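Local coordinates for protein AmbC (Sorangium cellulosum, PDB 5O15) that acts as a bifunctional dehydratase-cyclase domain in ambruticin biosynthesis, probably dehydrating a polyketide intermediate and then closing an oxygen heterocycle, at residues K18-L22 with E66-A70; S37-V43 with A93-L99; G267-S273 with G288-W294; P232-I236 with R293-A297. The contacts are given in a common frame with arbitrary orientation. Where two conformers were deposited one is given. Residues are numbered along the deposited sequence.

Contact 1 (K18-L22 with E66-A70)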
# COMPACT_ATOMS: atom_id res chain seq x y z
N LYS A 18 -2.49 19.56 1.24
CA LYS A 18 -3.13 19.20 -0.02
C LYS A 18 -2.77 17.76 -0.34
O LYS A 18 -1.97 17.14 0.37
CB LYS A 18 -2.65 20.13 -1.14
CG LYS A 18 -3.33 19.94 -2.50
CD LYS A 18 -4.87 19.87 -2.40
CE LYS A 18 -5.52 19.75 -3.76
NZ LYS A 18 -5.26 18.45 -4.44
N HIS A 19 -3.34 17.22 -1.41
CA HIS A 19 -3.06 15.86 -1.82
C HIS A 19 -3.19 15.78 -3.33
O HIS A 19 -4.06 16.45 -3.90
CB HIS A 19 -4.07 14.90 -1.19
CG HIS A 19 -3.65 13.48 -1.30
ND1 HIS A 19 -3.92 12.70 -2.41
CD2 HIS A 19 -2.88 12.72 -0.49
CE1 HIS A 19 -3.38 11.51 -2.24
NE2 HIS A 19 -2.73 11.50 -1.08
N PRO A 20 -2.39 14.95 -4.00
CA PRO A 20 -2.49 14.88 -5.47
C PRO A 20 -3.80 14.37 -5.98
O PRO A 20 -4.14 14.65 -7.13
CB PRO A 20 -1.37 13.91 -5.85
CG PRO A 20 -0.43 13.92 -4.74
CD PRO A 20 -1.19 14.25 -3.51
N TRP A 21 -4.53 13.59 -5.18
CA TRP A 21 -5.71 12.87 -5.63
C TRP A 21 -6.98 13.27 -4.90
O TRP A 21 -8.05 12.71 -5.20
CB TRP A 21 -5.50 11.37 -5.43
CG TRP A 21 -4.42 10.76 -6.27
CD1 TRP A 21 -3.85 11.26 -7.40
CD2 TRP A 21 -3.79 9.51 -6.02
NE1 TRP A 21 -2.91 10.38 -7.89
CE2 TRP A 21 -2.87 9.30 -7.05
CE3 TRP A 21 -3.93 8.54 -5.03
CZ2 TRP A 21 -2.10 8.17 -7.12
CZ3 TRP A 21 -3.16 7.42 -5.10
CH2 TRP A 21 -2.26 7.24 -6.13
N LEU A 22 -6.90 14.15 -3.93
CA LEU A 22 -8.08 14.60 -3.19
C LEU A 22 -8.01 16.12 -3.18
O LEU A 22 -7.01 16.70 -2.74
CB LEU A 22 -8.09 14.02 -1.77
CG LEU A 22 -8.26 12.50 -1.66
CD1 LEU A 22 -8.10 12.01 -0.24
CD2 LEU A 22 -9.57 12.03 -2.21
N GLU A 66 -2.96 4.74 1.30
CA GLU A 66 -2.62 6.15 1.23
C GLU A 66 -3.87 7.02 1.33
O GLU A 66 -3.87 8.03 2.05
CB GLU A 66 -1.86 6.43 -0.08
CG GLU A 66 -1.76 7.88 -0.48
CD GLU A 66 -0.92 8.76 0.46
OE1 GLU A 66 -0.39 8.27 1.48
OE2 GLU A 66 -0.86 9.98 0.19
N LEU A 67 -4.94 6.66 0.61
CA LEU A 67 -6.15 7.45 0.68
C LEU A 67 -6.76 7.41 2.08
O LEU A 67 -7.24 8.43 2.59
CB LEU A 67 -7.14 6.98 -0.39
CG LEU A 67 -6.72 7.34 -1.83
CD1 LEU A 67 -7.51 6.56 -2.84
CD2 LEU A 67 -6.83 8.84 -2.05
N ALA A 68 -6.73 6.25 2.73
CA ALA A 68 -7.23 6.15 4.10
C ALA A 68 -6.38 6.96 5.07
O ALA A 68 -6.91 7.59 5.98
CB ALA A 68 -7.26 4.68 4.52
N LEU A 69 -5.04 6.95 4.89
CA LEU A 69 -4.18 7.79 5.70
C LEU A 69 -4.47 9.27 5.50
O LEU A 69 -4.37 10.06 6.44
CB LEU A 69 -2.70 7.48 5.41
CG LEU A 69 -2.21 6.12 5.92
CD1 LEU A 69 -0.90 5.76 5.23
CD2 LEU A 69 -2.03 6.12 7.41
N ALA A 70 -4.77 9.67 4.26
CA ALA A 70 -5.14 11.06 4.01
C ALA A 70 -6.43 11.42 4.73
O ALA A 70 -6.56 12.52 5.30
CB ALA A 70 -5.28 11.31 2.51

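Contact 2 (S37-V43 with A93-L99)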
# COMPACT_ATOMS: atom_id res chain seq x y z
N SER A 37 -13.27 14.28 -1.84
CA SER A 37 -13.45 14.04 -3.26
C SER A 37 -12.17 14.36 -4.01
O SER A 37 -11.42 15.25 -3.61
CB SER A 37 -14.58 14.92 -3.81
OG SER A 37 -15.80 14.65 -3.17
N GLY A 38 -11.96 13.68 -5.12
CA GLY A 38 -10.84 14.03 -5.96
C GLY A 38 -10.86 13.27 -7.25
O GLY A 38 -11.88 12.72 -7.67
N ARG A 39 -9.70 13.27 -7.90
CA ARG A 39 -9.58 12.73 -9.25
C ARG A 39 -8.20 12.11 -9.38
O ARG A 39 -7.21 12.70 -8.94
CB ARG A 39 -9.67 13.85 -10.29
CG ARG A 39 -9.76 13.40 -11.73
CD ARG A 39 -10.28 14.55 -12.58
NE ARG A 39 -10.23 14.27 -14.01
CZ ARG A 39 -9.16 14.44 -14.77
NH1 ARG A 39 -8.02 14.89 -14.25
NH2 ARG A 39 -9.21 14.16 -16.07
N LEU A 40 -8.14 10.94 -9.99
CA LEU A 40 -6.89 10.25 -10.26
C LEU A 40 -6.76 10.11 -11.77
O LEU A 40 -7.47 9.31 -12.38
CB LEU A 40 -6.91 8.90 -9.57
CG LEU A 40 -5.57 8.30 -9.24
CD1 LEU A 40 -5.76 7.07 -8.36
CD2 LEU A 40 -4.83 7.96 -10.51
N SER A 41 -5.88 10.92 -12.36
CA SER A 41 -5.61 10.86 -13.80
C SER A 41 -4.40 9.97 -14.09
O SER A 41 -3.34 10.16 -13.48
CB SER A 41 -5.29 12.25 -14.32
OG SER A 41 -4.73 12.18 -15.62
N THR A 42 -4.56 9.03 -15.02
CA THR A 42 -3.45 8.19 -15.43
C THR A 42 -2.57 8.88 -16.48
O THR A 42 -1.56 8.30 -16.89
CB THR A 42 -3.93 6.83 -15.96
OG1 THR A 42 -4.69 7.01 -17.17
CG2 THR A 42 -4.77 6.06 -14.91
N VAL A 43 -2.95 10.07 -16.91
CA VAL A 43 -2.04 10.94 -17.65
C VAL A 43 -1.11 11.66 -16.70
O VAL A 43 0.11 11.66 -16.89
CB VAL A 43 -2.85 11.93 -18.51
CG1 VAL A 43 -1.92 12.80 -19.33
CG2 VAL A 43 -3.84 11.19 -19.41
N ALA A 93 -6.27 3.43 -19.64
CA ALA A 93 -4.95 3.61 -20.24
C ALA A 93 -4.60 5.08 -20.40
O ALA A 93 -3.42 5.44 -20.31
CB ALA A 93 -4.88 2.90 -21.59
N ARG A 94 -5.60 5.94 -20.62
CA ARG A 94 -5.38 7.36 -20.79
C ARG A 94 -6.66 8.10 -20.39
O ARG A 94 -7.41 8.58 -21.24
CB ARG A 94 -4.99 7.68 -22.24
CG ARG A 94 -4.76 9.16 -22.52
CD ARG A 94 -4.13 9.41 -23.88
NE ARG A 94 -2.80 8.80 -23.98
CZ ARG A 94 -1.67 9.36 -23.57
NH1 ARG A 94 -1.67 10.58 -23.03
NH2 ARG A 94 -0.52 8.71 -23.71
N GLY A 95 -6.91 8.16 -19.10
CA GLY A 95 -8.13 8.77 -18.62
C GLY A 95 -8.03 9.03 -17.14
O GLY A 95 -6.94 9.11 -16.58
N ALA A 96 -9.19 9.16 -16.51
CA ALA A 96 -9.22 9.49 -15.09
C ALA A 96 -10.41 8.85 -14.42
O ALA A 96 -11.42 8.53 -15.07
CB ALA A 96 -9.25 11.00 -14.88
N VAL A 97 -10.28 8.64 -13.12
CA VAL A 97 -11.39 8.22 -12.29
C VAL A 97 -11.61 9.28 -11.23
O VAL A 97 -10.68 9.94 -10.76
CB VAL A 97 -11.20 6.83 -11.64
CG1 VAL A 97 -11.05 5.75 -12.70
CG2 VAL A 97 -10.02 6.85 -10.73
N THR A 98 -12.85 9.44 -10.85
CA THR A 98 -13.21 10.27 -9.72
C THR A 98 -13.16 9.40 -8.48
O THR A 98 -13.55 8.23 -8.51
CB THR A 98 -14.62 10.86 -9.92
OG1 THR A 98 -14.66 11.60 -11.14
CG2 THR A 98 -14.97 11.81 -8.83
N LEU A 99 -12.70 9.98 -7.38
CA LEU A 99 -12.57 9.29 -6.11
C LEU A 99 -13.49 9.92 -5.07
O LEU A 99 -13.78 11.12 -5.10
CB LEU A 99 -11.14 9.45 -5.59
CG LEU A 99 -10.03 8.90 -6.47
CD1 LEU A 99 -8.67 9.18 -5.83
CD2 LEU A 99 -10.22 7.43 -6.63
O HOH W 1 -16.42 12.48 -4.76
O HOH W 2 -1.22 7.68 -19.50

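Contact 3 (G267-S273 with G288-W294)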
# COMPACT_ATOMS: atom_id res chain seq x y z
N GLY A 267 -2.48 -21.91 4.47
CA GLY A 267 -1.55 -22.13 3.38
C GLY A 267 -1.75 -21.22 2.18
O GLY A 267 -0.83 -21.05 1.38
N ASP A 268 -2.94 -20.64 2.03
CA ASP A 268 -3.23 -19.76 0.91
C ASP A 268 -2.96 -18.30 1.23
O ASP A 268 -3.22 -17.43 0.38
CB ASP A 268 -4.68 -19.95 0.45
CG ASP A 268 -4.99 -21.38 0.06
OD1 ASP A 268 -4.08 -22.09 -0.41
OD2 ASP A 268 -6.15 -21.82 0.23
N GLN A 269 -2.42 -17.99 2.41
CA GLN A 269 -2.25 -16.61 2.83
C GLN A 269 -0.82 -16.35 3.28
O GLN A 269 -0.09 -17.25 3.69
CB GLN A 269 -3.16 -16.26 3.99
CG GLN A 269 -4.61 -16.26 3.63
CD GLN A 269 -5.47 -15.68 4.71
OE1 GLN A 269 -4.99 -15.04 5.65
NE2 GLN A 269 -6.75 -15.90 4.59
N LEU A 270 -0.47 -15.07 3.20
CA LEU A 270 0.79 -14.52 3.67
C LEU A 270 0.43 -13.35 4.58
O LEU A 270 -0.50 -12.60 4.28
CB LEU A 270 1.59 -14.02 2.46
CG LEU A 270 3.02 -13.53 2.56
CD1 LEU A 270 3.91 -14.60 3.16
CD2 LEU A 270 3.46 -13.16 1.16
N ALA A 271 1.16 -13.21 5.68
CA ALA A 271 0.88 -12.14 6.63
C ALA A 271 2.20 -11.64 7.21
O ALA A 271 3.12 -12.43 7.43
CB ALA A 271 -0.05 -12.59 7.76
N ALA A 272 2.29 -10.34 7.44
CA ALA A 272 3.51 -9.74 7.94
C ALA A 272 3.19 -8.38 8.56
O ALA A 272 2.17 -7.77 8.25
CB ALA A 272 4.53 -9.57 6.82
N SER A 273 4.10 -7.89 9.40
CA SER A 273 4.15 -6.50 9.83
C SER A 273 5.20 -5.77 9.01
O SER A 273 6.14 -6.38 8.48
CB SER A 273 4.50 -6.39 11.32
OG SER A 273 5.82 -6.87 11.57
N GLY A 288 0.84 -2.67 11.41
CA GLY A 288 0.88 -3.78 12.34
C GLY A 288 0.67 -5.11 11.65
O GLY A 288 1.33 -6.10 11.99
N THR A 289 -0.21 -5.14 10.67
CA THR A 289 -0.48 -6.33 9.88
C THR A 289 -0.80 -5.95 8.45
O THR A 289 -1.48 -4.95 8.17
CB THR A 289 -1.66 -7.16 10.44
OG1 THR A 289 -1.56 -7.26 11.87
CG2 THR A 289 -1.65 -8.56 9.85
N PHE A 290 -0.30 -6.78 7.56
CA PHE A 290 -0.68 -6.84 6.17
C PHE A 290 -1.06 -8.30 5.91
O PHE A 290 -0.33 -9.19 6.36
CB PHE A 290 0.65 -6.50 5.34
CG PHE A 290 0.60 -6.91 3.91
CD1 PHE A 290 -0.08 -6.16 2.99
CD2 PHE A 290 1.30 -8.04 3.46
CE1 PHE A 290 -0.13 -6.53 1.68
CE2 PHE A 290 1.23 -8.42 2.14
CZ PHE A 290 0.52 -7.66 1.25
N ARG A 291 -2.16 -8.55 5.19
CA ARG A 291 -2.55 -9.92 4.86
C ARG A 291 -2.81 -10.02 3.37
O ARG A 291 -3.51 -9.16 2.82
CB ARG A 291 -3.81 -10.33 5.60
CG ARG A 291 -3.66 -10.25 7.07
CD ARG A 291 -4.71 -11.10 7.73
NE ARG A 291 -4.77 -10.84 9.15
CZ ARG A 291 -3.97 -11.40 10.06
NH1 ARG A 291 -3.04 -12.27 9.69
NH2 ARG A 291 -4.11 -11.08 11.34
N ALA A 292 -2.29 -11.08 2.76
CA ALA A 292 -2.48 -11.32 1.34
C ALA A 292 -2.92 -12.75 1.12
O ALA A 292 -2.64 -13.63 1.93
CB ALA A 292 -1.17 -11.10 0.58
N ARG A 293 -3.62 -12.96 0.01
CA ARG A 293 -4.09 -14.28 -0.40
C ARG A 293 -3.67 -14.53 -1.83
O ARG A 293 -3.79 -13.65 -2.68
CB ARG A 293 -5.62 -14.31 -0.32
CG ARG A 293 -6.25 -15.61 -0.72
CD ARG A 293 -7.77 -15.56 -0.58
NE ARG A 293 -8.21 -15.39 0.80
CZ ARG A 293 -8.77 -14.30 1.31
NH1 ARG A 293 -8.97 -13.22 0.57
NH2 ARG A 293 -9.14 -14.28 2.59
N TRP A 294 -3.20 -15.75 -2.10
CA TRP A 294 -2.81 -16.12 -3.45
C TRP A 294 -3.99 -16.02 -4.41
O TRP A 294 -5.10 -16.46 -4.10
CB TRP A 294 -2.25 -17.55 -3.46
CG TRP A 294 -0.87 -17.64 -2.90
CD1 TRP A 294 -0.50 -17.73 -1.58
CD2 TRP A 294 0.34 -17.62 -3.65
NE1 TRP A 294 0.87 -17.79 -1.48
CE2 TRP A 294 1.41 -17.73 -2.74
CE3 TRP A 294 0.63 -17.54 -5.01
CZ2 TRP A 294 2.72 -17.76 -3.14
CZ3 TRP A 294 1.95 -17.57 -5.41
CH2 TRP A 294 2.98 -17.67 -4.48
O HOH W 3 -7.55 -17.93 1.95

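Contact 4 (P232-I236 with R293-A297)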
# COMPACT_ATOMS: atom_id res chain seq x y z
N PRO A 232 7.34 -23.79 -6.44
CA PRO A 232 6.58 -23.01 -7.42
C PRO A 232 5.09 -23.05 -7.13
O PRO A 232 4.55 -24.07 -6.70
CB PRO A 232 6.91 -23.70 -8.76
CG PRO A 232 8.22 -24.30 -8.54
CD PRO A 232 8.22 -24.76 -7.11
N ARG A 233 4.44 -21.93 -7.40
CA ARG A 233 3.00 -21.81 -7.21
C ARG A 233 2.44 -20.89 -8.29
O ARG A 233 3.13 -20.00 -8.80
CB ARG A 233 2.68 -21.27 -5.82
CG ARG A 233 1.20 -21.25 -5.51
CD ARG A 233 0.92 -21.13 -4.04
NE ARG A 233 -0.52 -21.07 -3.81
CZ ARG A 233 -1.10 -21.19 -2.62
NH1 ARG A 233 -0.36 -21.37 -1.53
NH2 ARG A 233 -2.41 -21.14 -2.54
N GLU A 234 1.16 -21.10 -8.62
CA GLU A 234 0.46 -20.31 -9.62
C GLU A 234 0.04 -18.96 -9.03
O GLU A 234 -0.46 -18.90 -7.91
CB GLU A 234 -0.80 -21.05 -10.08
CG GLU A 234 -1.59 -20.31 -11.16
CD GLU A 234 -2.86 -21.02 -11.58
OE1 GLU A 234 -3.22 -22.05 -10.97
OE2 GLU A 234 -3.50 -20.54 -12.53
N GLY A 235 0.24 -17.89 -9.80
CA GLY A 235 -0.31 -16.59 -9.47
C GLY A 235 0.53 -15.75 -8.54
O GLY A 235 1.76 -15.80 -8.58
N ILE A 236 -0.13 -14.95 -7.70
CA ILE A 236 0.61 -14.01 -6.85
C ILE A 236 -0.19 -13.76 -5.58
O ILE A 236 -1.44 -13.70 -5.64
CB ILE A 236 0.87 -12.69 -7.60
CG1 ILE A 236 1.96 -11.89 -6.89
CG2 ILE A 236 -0.45 -11.88 -7.79
CD1 ILE A 236 2.42 -10.64 -7.65
N ARG A 293 -3.62 -12.96 0.01
CA ARG A 293 -4.09 -14.28 -0.40
C ARG A 293 -3.67 -14.53 -1.83
O ARG A 293 -3.79 -13.65 -2.68
CB ARG A 293 -5.62 -14.31 -0.32
CG ARG A 293 -6.25 -15.61 -0.72
CD ARG A 293 -7.77 -15.56 -0.58
NE ARG A 293 -8.21 -15.39 0.80
CZ ARG A 293 -8.77 -14.30 1.31
NH1 ARG A 293 -8.97 -13.22 0.57
NH2 ARG A 293 -9.14 -14.28 2.59
N TRP A 294 -3.20 -15.75 -2.10
CA TRP A 294 -2.81 -16.12 -3.45
C TRP A 294 -3.99 -16.02 -4.41
O TRP A 294 -5.10 -16.46 -4.10
CB TRP A 294 -2.25 -17.55 -3.46
CG TRP A 294 -0.87 -17.64 -2.90
CD1 TRP A 294 -0.50 -17.73 -1.58
CD2 TRP A 294 0.34 -17.62 -3.65
NE1 TRP A 294 0.87 -17.79 -1.48
CE2 TRP A 294 1.41 -17.73 -2.74
CE3 TRP A 294 0.63 -17.54 -5.01
CZ2 TRP A 294 2.72 -17.76 -3.14
CZ3 TRP A 294 1.95 -17.57 -5.41
CH2 TRP A 294 2.98 -17.67 -4.48
N ALA A 295 -3.74 -15.42 -5.58
CA ALA A 295 -4.77 -15.21 -6.59
C ALA A 295 -4.21 -15.60 -7.96
O ALA A 295 -3.04 -15.36 -8.27
CB ALA A 295 -5.17 -13.74 -6.67
N THR A 296 -5.07 -16.19 -8.79
CA THR A 296 -4.68 -16.51 -10.16
C THR A 296 -4.91 -15.32 -11.08
O THR A 296 -5.62 -14.36 -10.73
CB THR A 296 -5.53 -17.66 -10.69
OG1 THR A 296 -6.87 -17.20 -10.82
CG2 THR A 296 -5.47 -18.88 -9.80
N ALA A 297 -4.32 -15.40 -12.28
CA ALA A 297 -4.49 -14.35 -13.27
C ALA A 297 -5.96 -14.14 -13.60
O ALA A 297 -6.41 -13.01 -13.77
CB ALA A 297 -3.68 -14.67 -14.54
O HOH W 4 -2.84 -17.82 -13.07

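Contact 1 (K18-L22 with E66-A70)
Lys18, the first residue of the model, lies out of reach of segment 66-70 and its side chain folds back over its own loop: NZ of Lys18 donates to O of Leu22 at 3.0 Å and makes a very short 2.4 Å bond to O of His19. His19 provides the polar link to the helix, its NE2 donating to OE2 of Glu66 at 2.7 Å near the plane of the imidazole. On the other side of the same ring, ND1 of His19 accepts a hydrogen bond from the backbone N of Trp21 at 3.0 Å, so the imidazole bridges its own loop and the helix. Glu66 has further partners, the backbone N atoms of Gly208 and Leu209, which ties this part of the first half to the chain just ahead of helix 211-225. Pro20 stays clear of the helix and touches His45 and Phe207. Trp21 brings its ring edge to Leu67, with CE3 of Trp21 4.2 Å from CD2 of Leu67, while His45 and Phe207 meet the indole edge-to-face. Leu22 completes the apolar patch: its CD1 lies 3.9 Å from CD2 of Leu67 and 4.0 Å from CB of Ala70, which lies one helical turn after Glu66. A loop closing over a long central helix that also packs on strands 79-85 and 112-120 fits the first hotdog of the double hotdog fold.

Contact 2 (S37-V43 with A93-L99)
This is an antiparallel pairing of two neighbouring strands, 34-41 and 96-103, in the continuous sheet of the double hotdog fold, within its first hotdog. The short axes lie 4.5 Å apart at closest, with chain directions 160° apart. Gly38 and Leu99 form one hydrogen-bonded pair (Gly38 N to Leu99 O 3.1 Å, Leu99 N to Gly38 O 2.9 Å), and Leu40 and Val97 the next (Leu40 N to Val97 O 2.8 Å, Val97 N to Leu40 O 3.0 Å). Leu40, Val97 and Leu99 share one face, where CB of Leu40 reaches CG2 of Val97 at 3.9 Å and CD1 of Leu99 at 4.1 Å; Leu40 also packs on Trp21 and Leu59. On the face of Arg39, Ser41, Ala96 and Thr98, the Arg39 guanidinium lies over Ala96, NH2 of Arg39 being 3.4 Å from CB of Ala96. Beyond the regular strands the pairing carries on into the loops, where N of Thr42 donates to O of Gly95 at 2.8 Å and a water bridges O of Thr42 and O of Ala93.

Contact 3 (G267-S273 with G288-W294)
Gly288 and Thr289 both face Ser243 of strand 236-247 in a classic beta bulge, and the chain turns a corner at Gly288; towards strand 269-277, O of Gly288 comes within 3.3 Å of CB of Ser273. Phe290 then makes a hydrogen-bonded pair with Ala272, N of Phe290 to O of Ala272 at 2.7 Å and N of Ala272 to O of Phe290 at 3.1 Å. Its ring shares a face with Leu270, Ala272 and Ala292 and touches Leu218 of helix 211-225. Arg291, on the other face, approaches Ala271, its NH1 lying 3.6 Å from CB of Ala271. Ala292 repeats the two-bond pairing with Leu270, N of Ala292 to O of Leu270 at 2.8 Å and N of Leu270 to O of Ala292 at 2.9 Å; its small side chain accompanies Leu270, which packs on Leu221 and Leu222. Opposite Gln269, Arg293 holds a water through NE at 2.9 Å. At Trp294, N donates to O of Asp268 at 3.0 Å, extending the pairing beyond strand 269-277. This is an antiparallel beta hairpin, 269-277 with 283-295, whose apolar face covers helix 211-225, as in the second hotdog of a double hotdog fold.

Contact 4 (P232-I236 with R293-A297)
Trp294 loses far more surface here than any other residue, because the loop ahead of strand 236-247 covers one face of its indole and brings the carbonyls of Glu234 and Gly235 close. On that face the Arg233 guanidinium lies flat on the ring system, centres 3.8 Å apart and planes at 4°, with CZ of Arg233 3.8 Å from the centroid of the five-membered ring of Trp294, a cation-pi contact. Further back, CD of Arg233 sits 3.6 Å from the centroid of the six-membered ring of Trp294, a CH-pi contact. The charge is satisfied by a salt bridge to Asp268. Ile236, which buries about as much surface as Arg233, pairs with Ala295 through two hydrogen bonds, N of Ile236 to O of Ala295 at 3.0 Å and N of Ala295 to O of Ile236 at 2.9 Å, while the side chain of Ile236 packs on Leu54, Ala168 and Leu169. Gly235 has a positive phi of 86°, and a CB there would clash with O of Ala295, which its CA already approaches to 3.2 Å. The arrangement is the antiparallel start of strand 236-247 against the end of strand 283-295, where Thr296 N-caps helix 297-305, its OG1 bonding to N of His299.

Contacts 1 and 2 belong to the first hotdog and contacts 3 and 4 to the second. Contacts 1 and 2 touch: Trp21 CE2 is 3.6 Å from Leu40 CG, so the loop of contact 1 covers the strand of contact 2. Contacts 3 and 4 share Arg293 and Trp294, and Asp268 OD1 binds Arg233 NH2 at 2.9 Å. Across the halves, contacts 1 and 3 come within about 10 Å by nearest atoms, and contacts 2 and 4 within about 17 Å. Contact 1 also links the halves directly, Glu66 accepting hydrogen bonds just before helix 211-225, against which contact 3 packs. In related dehydratases the catalytic pocket lies between the two hotdogs.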